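PDB 3VZI: crispr-associated protein Cas5, dvulg subtype, which probably cleaves CRISPR precursor RNA as a Cas5d-type endoribonuclease of the microbial CRISPR immune system. Local coordinates for residues 44-49 against 138-143; 48-53 against 126-131. All coordinates share one frame; numbering follows the deposited sequence.

How the contacts relate
From the N terminus, strand 7-13 leads to helix 35-45; the end of this helix, the turn after it and the start of strand 51-60 supply the first segments of both contacts, which share Lys48 and Pro49. A long excursion through helices 80-88 and 92-103 follows before strand 114-124 comes back beside strand 51-60. Contact 2 closes this excursion, joining the turn before strand 51-60 to the loop after strand 114-124. Contact 1 closes the slightly wider loop around it, joining the end of helix 35-45 to helix 134-146. Trp53 connects the two: its NE1 probably bonds to His46 O, and its ring packs on Phe141.

Contact 1: residues 44-49 against 138-143; sequences AIHWKP and LDIFNR
In this RRM-like (ferredoxin-like) fold, the C-terminal end of helix 35-45 meets helix 134-146 through Ile45 and His46 on one side and Ile140 and Phe141 on the other. His46, the first residue to depart from helical geometry, has its CA 5.6 Å from the CA of Phe141. Its CG lies anti to the backbone N (chi1 179°), which carries the imidazole toward the neighbouring helix. There the CG2 methyl of Ile140 sits over the middle of one ring face, 3.6 Å from the His46 centroid and 12° off the ring normal, as a CH-pi contact. The CB of His46 comes to the edge of the Phe141 ring, near its plane, at 4.4 Å from CD1. Ile45 approaches the same ring obliquely, its CB 3.9 Å from Phe141 CE1, with CG2 alongside the CD1-CE1 bond. Leu9, Val7, Phe165 and Leu167 of the sheet continue the apolar surroundings. His46 NE2 is hydrogen-bonded to ND1 of His137, one turn before Phe141. This bond probably sets the rotation of the imidazole, while the Ile140 methyl backs one face; the two segments themselves meet through carbon packing and CH-pi.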
# COMPACT_ATOMS: atom_id res chain seq x y z
N ALA A 44 6.31 -9.46 -3.01
CA ALA A 44 6.74 -9.26 -4.40
C ALA A 44 8.22 -9.53 -4.48
O ALA A 44 8.72 -10.07 -5.48
CB ALA A 44 6.43 -7.85 -4.89
N ILE A 45 8.94 -9.15 -3.43
CA ILE A 45 10.39 -9.33 -3.43
C ILE A 45 10.72 -10.80 -3.20
O ILE A 45 11.56 -11.35 -3.89
CB ILE A 45 11.11 -8.45 -2.42
CG1 ILE A 45 10.80 -6.98 -2.73
CG2 ILE A 45 12.59 -8.70 -2.51
CD1 ILE A 45 11.62 -5.98 -1.92
N HIS A 46 10.00 -11.42 -2.26
CA HIS A 46 10.14 -12.84 -1.99
C HIS A 46 9.00 -13.33 -1.20
O HIS A 46 8.69 -12.76 -0.17
CB HIS A 46 11.42 -13.13 -1.21
CG HIS A 46 11.61 -14.59 -0.87
ND1 HIS A 46 11.59 -15.57 -1.83
CD2 HIS A 46 11.83 -15.23 0.35
CE1 HIS A 46 11.77 -16.77 -1.23
NE2 HIS A 46 11.92 -16.57 0.10
N TRP A 47 8.39 -14.42 -1.64
CA TRP A 47 7.41 -15.15 -0.82
C TRP A 47 7.30 -16.59 -1.24
O TRP A 47 7.49 -16.93 -2.41
CB TRP A 47 6.04 -14.48 -0.85
CG TRP A 47 4.97 -15.27 -0.12
CD1 TRP A 47 4.66 -15.23 1.25
CD2 TRP A 47 4.03 -16.26 -0.69
NE1 TRP A 47 3.65 -16.10 1.54
CE2 TRP A 47 3.22 -16.74 0.42
CE3 TRP A 47 3.80 -16.77 -1.97
CZ2 TRP A 47 2.21 -17.68 0.25
CZ3 TRP A 47 2.79 -17.73 -2.14
CH2 TRP A 47 2.02 -18.18 -1.05
N LYS A 48 6.99 -17.45 -0.28
CA LYS A 48 6.79 -18.88 -0.52
C LYS A 48 5.80 -19.35 0.51
O LYS A 48 5.68 -18.72 1.58
CB LYS A 48 8.12 -19.65 -0.35
CG LYS A 48 9.03 -19.66 -1.58
CD LYS A 48 8.28 -20.13 -2.81
CE LYS A 48 9.16 -20.19 -4.04
NZ LYS A 48 9.68 -21.57 -4.26
N PRO A 49 5.06 -20.44 0.22
CA PRO A 49 4.11 -20.92 1.24
C PRO A 49 4.75 -21.11 2.63
O PRO A 49 4.09 -20.86 3.64
CB PRO A 49 3.63 -22.26 0.65
CG PRO A 49 3.73 -22.07 -0.83
CD PRO A 49 4.94 -21.19 -1.05
N LEU A 138 15.36 -15.57 4.78
CA LEU A 138 15.82 -14.22 5.08
C LEU A 138 16.97 -13.83 4.15
O LEU A 138 17.14 -12.67 3.78
CB LEU A 138 16.27 -14.12 6.54
CG LEU A 138 16.99 -12.86 7.00
CD1 LEU A 138 16.05 -11.65 6.87
CD2 LEU A 138 17.50 -13.02 8.44
N ASP A 139 17.76 -14.80 3.75
CA ASP A 139 18.91 -14.42 2.95
C ASP A 139 18.53 -14.20 1.49
O ASP A 139 19.14 -13.37 0.81
CB ASP A 139 20.01 -15.44 3.12
CG ASP A 139 21.14 -15.17 2.22
OD1 ASP A 139 21.80 -14.11 2.39
OD2 ASP A 139 21.34 -16.01 1.32
N ILE A 140 17.51 -14.92 1.02
CA ILE A 140 16.97 -14.73 -0.33
C ILE A 140 16.32 -13.34 -0.44
O ILE A 140 16.48 -12.64 -1.46
CB ILE A 140 15.95 -15.83 -0.67
CG1 ILE A 140 16.66 -17.18 -0.86
CG2 ILE A 140 15.11 -15.44 -1.89
CD1 ILE A 140 15.70 -18.35 -0.84
N PHE A 141 15.62 -12.94 0.63
CA PHE A 141 14.98 -11.65 0.67
C PHE A 141 16.02 -10.54 0.60
O PHE A 141 15.91 -9.66 -0.27
CB PHE A 141 14.11 -11.48 1.92
CG PHE A 141 13.55 -10.08 2.04
CD1 PHE A 141 12.40 -9.72 1.32
CD2 PHE A 141 14.19 -9.11 2.83
CE1 PHE A 141 11.91 -8.41 1.41
CE2 PHE A 141 13.71 -7.81 2.92
CZ PHE A 141 12.56 -7.46 2.22
N ASN A 142 17.01 -10.58 1.48
CA ASN A 142 18.01 -9.51 1.62
C ASN A 142 18.87 -9.36 0.36
O ASN A 142 19.15 -8.25 -0.11
CB ASN A 142 18.93 -9.81 2.80
CG ASN A 142 18.28 -9.57 4.14
OD1 ASN A 142 17.39 -8.71 4.30
ND2 ASN A 142 18.73 -10.34 5.13
N ARG A 143 19.28 -10.50 -0.17
CA ARG A 143 20.05 -10.57 -1.41
C ARG A 143 19.24 -9.90 -2.51
O ARG A 143 19.79 -9.23 -3.37
CB ARG A 143 20.33 -12.04 -1.73
CG ARG A 143 21.26 -12.32 -2.87
CD ARG A 143 20.79 -13.57 -3.61
NE ARG A 143 20.74 -14.79 -2.78
CZ ARG A 143 19.93 -15.85 -3.00
NH1 ARG A 143 20.00 -16.89 -2.18
NH2 ARG A 143 19.05 -15.87 -4.01

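Contact 2: residues 48-53 against 126-131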
# COMPACT_ATOMS: atom_id res chain seq x y z
N LYS A 48 6.99 -17.45 -0.28
CA LYS A 48 6.79 -18.88 -0.52
C LYS A 48 5.80 -19.35 0.51
O LYS A 48 5.68 -18.72 1.58
CB LYS A 48 8.12 -19.65 -0.35
CG LYS A 48 9.03 -19.66 -1.58
CD LYS A 48 8.28 -20.13 -2.81
CE LYS A 48 9.16 -20.19 -4.04
NZ LYS A 48 9.68 -21.57 -4.26
N PRO A 49 5.06 -20.44 0.22
CA PRO A 49 4.11 -20.92 1.24
C PRO A 49 4.75 -21.11 2.63
O PRO A 49 4.09 -20.86 3.64
CB PRO A 49 3.63 -22.26 0.65
CG PRO A 49 3.73 -22.07 -0.83
CD PRO A 49 4.94 -21.19 -1.05
N ALA A 50 6.04 -21.51 2.67
CA ALA A 50 6.82 -21.69 3.91
C ALA A 50 6.83 -20.49 4.85
O ALA A 50 7.20 -20.62 6.03
CB ALA A 50 8.26 -22.01 3.57
N ILE A 51 6.49 -19.31 4.33
CA ILE A 51 6.71 -18.10 5.11
C ILE A 51 5.49 -17.20 5.13
O ILE A 51 4.63 -17.27 4.23
CB ILE A 51 8.04 -17.34 4.79
CG1 ILE A 51 8.08 -16.78 3.37
CG2 ILE A 51 9.27 -18.21 5.06
CD1 ILE A 51 9.01 -15.59 3.27
N ARG A 52 5.42 -16.39 6.19
CA ARG A 52 4.32 -15.48 6.42
C ARG A 52 4.94 -14.16 6.82
O ARG A 52 5.55 -14.03 7.87
CB ARG A 52 3.41 -16.01 7.53
CG ARG A 52 2.11 -15.23 7.70
CD ARG A 52 1.47 -15.40 9.06
NE ARG A 52 0.06 -14.98 9.00
CZ ARG A 52 -0.81 -14.99 10.02
NH1 ARG A 52 -0.44 -15.40 11.23
NH2 ARG A 52 -2.08 -14.60 9.83
N TRP A 53 4.80 -13.17 5.95
CA TRP A 53 5.26 -11.83 6.29
C TRP A 53 4.36 -11.17 7.25
O TRP A 53 3.15 -11.09 7.00
CB TRP A 53 5.32 -10.99 5.04
CG TRP A 53 6.58 -11.22 4.30
CD1 TRP A 53 6.75 -11.87 3.11
CD2 TRP A 53 7.92 -10.82 4.73
NE1 TRP A 53 8.06 -11.88 2.76
CE2 TRP A 53 8.82 -11.27 3.69
CE3 TRP A 53 8.44 -10.16 5.83
CZ2 TRP A 53 10.18 -11.07 3.75
CZ3 TRP A 53 9.81 -9.96 5.88
CH2 TRP A 53 10.66 -10.40 4.86
N ASP A 126 3.14 -23.76 8.72
CA ASP A 126 3.02 -25.23 8.73
C ASP A 126 3.27 -25.85 7.33
O ASP A 126 3.44 -27.07 7.18
CB ASP A 126 1.66 -25.64 9.28
CG ASP A 126 0.51 -25.25 8.36
OD1 ASP A 126 -0.65 -25.48 8.76
OD2 ASP A 126 0.77 -24.74 7.25
N LYS A 127 3.31 -24.98 6.32
CA LYS A 127 3.68 -25.40 4.98
C LYS A 127 5.20 -25.52 4.77
O LYS A 127 5.64 -25.80 3.66
CB LYS A 127 3.06 -24.48 3.92
CG LYS A 127 1.72 -24.98 3.40
CD LYS A 127 0.56 -24.03 3.68
CE LYS A 127 -0.78 -24.76 3.77
NZ LYS A 127 -0.81 -26.05 3.03
N ALA A 128 5.98 -25.34 5.84
CA ALA A 128 7.45 -25.39 5.74
C ALA A 128 7.98 -26.81 5.62
O ALA A 128 7.61 -27.67 6.40
CB ALA A 128 8.10 -24.67 6.91
N GLY A 129 8.85 -27.04 4.62
CA GLY A 129 9.49 -28.33 4.39
C GLY A 129 10.88 -28.31 5.00
O GLY A 129 11.32 -27.28 5.50
N PRO A 130 11.58 -29.45 4.95
CA PRO A 130 12.85 -29.68 5.64
C PRO A 130 13.94 -28.76 5.12
O PRO A 130 14.89 -28.45 5.84
CB PRO A 130 13.21 -31.12 5.26
CG PRO A 130 12.02 -31.69 4.55
CD PRO A 130 11.27 -30.52 3.99
N ASP A 131 13.78 -28.37 3.86
CA ASP A 131 14.67 -27.45 3.17
C ASP A 131 14.36 -25.98 3.48
O ASP A 131 15.08 -25.11 3.01
CB ASP A 131 14.60 -27.68 1.66
CG ASP A 131 15.54 -28.78 1.17
OD1 ASP A 131 16.26 -29.40 1.99
OD2 ASP A 131 15.55 -29.01 -0.06
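Ala50 and Ala128 bring the two backbones together, their CA atoms 4.2 Å apart, where the type I turn Lys48-Ile51, closed by Ile51 N to Lys48 O at 2.9 Å, runs past the irregular segment 126-131. The contact is made close to the backbone, by two alanine methyls, the Pro49 ring and the Lys127 CB. The methyl of Ala50 rests against the backbone of Ala128, CB to CA 4.1 Å, with the two CB atoms 4.3 Å apart. Next to them, Pro49 offers the CB corner of its ring to Lys127, CB to CB 4.0 Å. The same Lys127 CB lies 3.8 Å from Pro49 O, so this methylene touches both the ring and the carbonyl of the proline. Beyond CB the lysine chain bends and leads away from the turn; of the side chain, CB makes the contact. Polar ties come from Thr125, whose OG1 is hydrogen-bonded to both Pro49 O and Lys127 N and thus bridges the two segments. His137 and Asp132 add to the packing round the Ala50 methyl. Backbone bonds of Ala50 with Thr125 and of Arg52 with Glu123 begin the antiparallel pairing of strands 51-60 and 114-124. The turn and loop flank the end of the ladder between these neighbours: in the RRM-like fold, where the second strand enters the sheet and the third leaves it for the second helix.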